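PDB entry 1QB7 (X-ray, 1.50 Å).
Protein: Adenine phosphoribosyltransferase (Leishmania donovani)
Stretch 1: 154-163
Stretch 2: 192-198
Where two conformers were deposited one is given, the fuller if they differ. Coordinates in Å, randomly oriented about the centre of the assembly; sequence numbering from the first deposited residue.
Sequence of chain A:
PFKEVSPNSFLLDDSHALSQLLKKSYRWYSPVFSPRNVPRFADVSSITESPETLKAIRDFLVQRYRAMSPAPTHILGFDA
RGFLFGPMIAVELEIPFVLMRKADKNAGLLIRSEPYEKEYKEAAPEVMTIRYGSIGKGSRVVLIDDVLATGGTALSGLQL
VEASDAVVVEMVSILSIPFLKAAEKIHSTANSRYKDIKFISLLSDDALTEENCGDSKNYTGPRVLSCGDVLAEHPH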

# COMPACT_ATOMS: atom_id res chain seq x y z
N ALA A 154 9.38 -1.41 12.99
CA ALA A 154 10.75 -1.34 12.48
C ALA A 154 11.53 -2.52 13.06
O ALA A 154 12.26 -3.21 12.35
N LEU A 155 11.32 -2.76 14.36
CA LEU A 155 11.98 -3.86 15.05
C LEU A 155 11.50 -5.19 14.48
O LEU A 155 12.29 -6.13 14.35
N SER A 156 10.21 -5.29 14.14
CA SER A 156 9.70 -6.53 13.55
C SER A 156 10.40 -6.79 12.22
O SER A 156 10.75 -7.93 11.89
N GLY A 157 10.64 -5.70 11.48
CA GLY A 157 11.33 -5.79 10.20
C GLY A 157 12.73 -6.33 10.37
O GLY A 157 13.15 -7.21 9.63
N LEU A 158 13.45 -5.81 11.36
CA LEU A 158 14.82 -6.24 11.64
C LEU A 158 14.86 -7.72 12.00
O LEU A 158 15.69 -8.47 11.50
N GLN A 159 13.93 -8.15 12.86
CA GLN A 159 13.87 -9.55 13.27
C GLN A 159 13.62 -10.48 12.09
O GLN A 159 14.28 -11.51 11.96
N LEU A 160 12.66 -10.11 11.25
CA LEU A 160 12.30 -10.91 10.09
C LEU A 160 13.45 -11.04 9.09
O LEU A 160 13.68 -12.12 8.54
N VAL A 161 14.18 -9.95 8.87
CA VAL A 161 15.32 -9.96 7.95
C VAL A 161 16.46 -10.82 8.52
O VAL A 161 17.04 -11.63 7.82
N GLU A 162 16.74 -10.66 9.82
CA GLU A 162 17.80 -11.45 10.46
C GLU A 162 17.46 -12.94 10.42
O GLU A 162 18.31 -13.76 10.08
N ALA A 163 16.22 -13.28 10.76
CA ALA A 163 15.78 -14.67 10.76
C ALA A 163 15.87 -15.29 9.37
O ALA A 163 16.02 -16.51 9.23
N SER A 192 22.84 -3.50 22.73
CA SER A 192 23.23 -2.85 21.48
C SER A 192 23.37 -3.83 20.32
O SER A 192 24.28 -3.70 19.50
N ARG A 193 22.48 -4.81 20.23
CA ARG A 193 22.57 -5.80 19.15
C ARG A 193 22.23 -5.23 17.78
O ARG A 193 22.66 -5.77 16.76
N TYR A 194 21.47 -4.14 17.75
CA TYR A 194 21.09 -3.49 16.50
C TYR A 194 21.79 -2.15 16.32
O TYR A 194 21.40 -1.33 15.49
N LYS A 195 22.87 -1.95 17.09
CA LYS A 195 23.66 -0.73 17.07
C LYS A 195 24.11 -0.32 15.67
O LYS A 195 24.19 0.86 15.37
N ASP A 196 24.37 -1.31 14.82
CA ASP A 196 24.83 -1.05 13.47
C ASP A 196 23.74 -0.84 12.43
O ASP A 196 24.05 -0.65 11.25
N ILE A 197 22.48 -0.86 12.85
CA ILE A 197 21.36 -0.64 11.94
C ILE A 197 21.23 0.84 11.64
O ILE A 197 21.07 1.65 12.55
N LYS A 198 21.29 1.20 10.36
CA LYS A 198 21.17 2.59 9.96
C LYS A 198 19.71 3.02 9.75
O LYS A 198 18.91 2.30 9.15

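Stretch 1 is a helix, and it presents one side, Leu155, Leu158, Gln159 and Glu162, to a loop built from two overlapping type I turns; Tyr194 is the loop residue most covered by the helix. The apolar contacts centre on its ring. Tyr194 (chi1 m) points toward the helix, and Leu158 (m, t) points back, laying CD1 over one face of the ring, 4.1 Å from Tyr194 CG. The branched end of leucine serves two neighbours here, since Leu158 CD2 also meets Ile197 CG2 at 3.8 Å; Ile197 (m, m) likewise points toward the helix. One turn earlier, Leu155 (t, p) leaves its backbone sideways, yet its end swings closer, bringing CD1 to 3.6 Å from Tyr194 CE2.

Charge pairing lies at the more open margin. Glu162 (t, t) and Arg193 (p, t, m) both point toward the opposing stretch, and their length lets Glu162 OE2 form a salt bridge with Arg193 NH2 at 2.7 Å, the carboxylate oxygen approaching the edge of the guanidinium.

A phenol suits the boundary between these regions: its ring packs against leucine while its hydroxyl reaches water. One water accepts a hydrogen bond from Gln159 NE2 (2.9 Å) and is hydrogen-bonded to Tyr194 OH (2.8 Å), bridging the stretches where no direct hydrogen bond does. Gln159 (m, t) points sideways.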

# COMPACT_ATOMS: atom_id res chain seq x y z
CB ALA A 154 11.41 -0.01 12.86
CB LEU A 155 11.72 -3.79 16.56
CG LEU A 155 12.27 -4.97 17.39
CD1 LEU A 155 13.79 -5.03 17.30
CD2 LEU A 155 11.83 -4.84 18.83
CB SER A 156 8.19 -6.44 13.32
OG SER A 156 7.50 -6.76 14.51
CB LEU A 158 15.43 -5.41 12.78
CG LEU A 158 15.40 -3.88 12.59
CD1 LEU A 158 15.95 -3.19 13.83
CD2 LEU A 158 16.20 -3.49 11.37
CB GLN A 159 12.77 -9.74 14.32
CG GLN A 159 13.03 -9.03 15.64
CD GLN A 159 11.87 -9.14 16.61
OE1 GLN A 159 10.72 -9.33 16.21
NE2 GLN A 159 12.17 -9.00 17.90
CB LEU A 160 11.04 -10.35 9.42
CG LEU A 160 9.76 -10.47 10.26
CD1 LEU A 160 8.65 -9.63 9.66
CD2 LEU A 160 9.34 -11.94 10.38
CB VAL A 161 15.81 -8.53 7.62
CG1 VAL A 161 17.06 -8.58 6.76
CG2 VAL A 161 14.72 -7.75 6.89
CB GLU A 162 18.02 -11.02 11.93
CG GLU A 162 18.82 -11.99 12.78
CD GLU A 162 18.95 -11.53 14.22
OE1 GLU A 162 17.97 -10.98 14.78
OE2 GLU A 162 20.04 -11.72 14.80
CB ALA A 163 14.36 -14.77 11.29
CB SER A 192 24.55 -2.09 21.67
OG SER A 192 24.45 -1.16 22.73
CB ARG A 193 21.71 -7.02 19.46
CG ARG A 193 20.24 -6.75 19.64
CD ARG A 193 19.47 -8.06 19.71
NE ARG A 193 19.67 -8.87 18.51
CZ ARG A 193 19.41 -10.17 18.44
NH1 ARG A 193 18.93 -10.81 19.50
NH2 ARG A 193 19.61 -10.83 17.30
CB TYR A 194 19.58 -3.31 16.44
CG TYR A 194 18.81 -4.62 16.47
CD1 TYR A 194 18.98 -5.57 15.46
CD2 TYR A 194 17.92 -4.91 17.50
CE1 TYR A 194 18.27 -6.78 15.48
CE2 TYR A 194 17.22 -6.11 17.53
CZ TYR A 194 17.40 -7.03 16.52
OH TYR A 194 16.70 -8.22 16.55
CB LYS A 195 24.90 -0.90 17.96
CG LYS A 195 25.83 0.30 17.99
CD LYS A 195 27.16 -0.04 18.66
CE LYS A 195 28.15 1.12 18.56
NZ LYS A 195 29.48 0.79 19.15
CB ASP A 196 25.79 -2.16 13.00
CG ASP A 196 27.08 -2.21 13.81
OD1 ASP A 196 27.63 -1.13 14.13
OD2 ASP A 196 27.53 -3.32 14.14
CB ILE A 197 20.01 -1.12 12.54
CG1 ILE A 197 20.05 -2.62 12.86
CG2 ILE A 197 18.86 -0.80 11.59
CD1 ILE A 197 20.32 -3.52 11.67
CB LYS A 198 21.97 2.87 8.69
CG LYS A 198 21.85 4.30 8.24
CD LYS A 198 22.52 4.56 6.90
CE LYS A 198 24.03 4.45 6.99
NZ LYS A 198 24.65 4.80 5.69
O HOH W 1 14.99 -9.15 18.54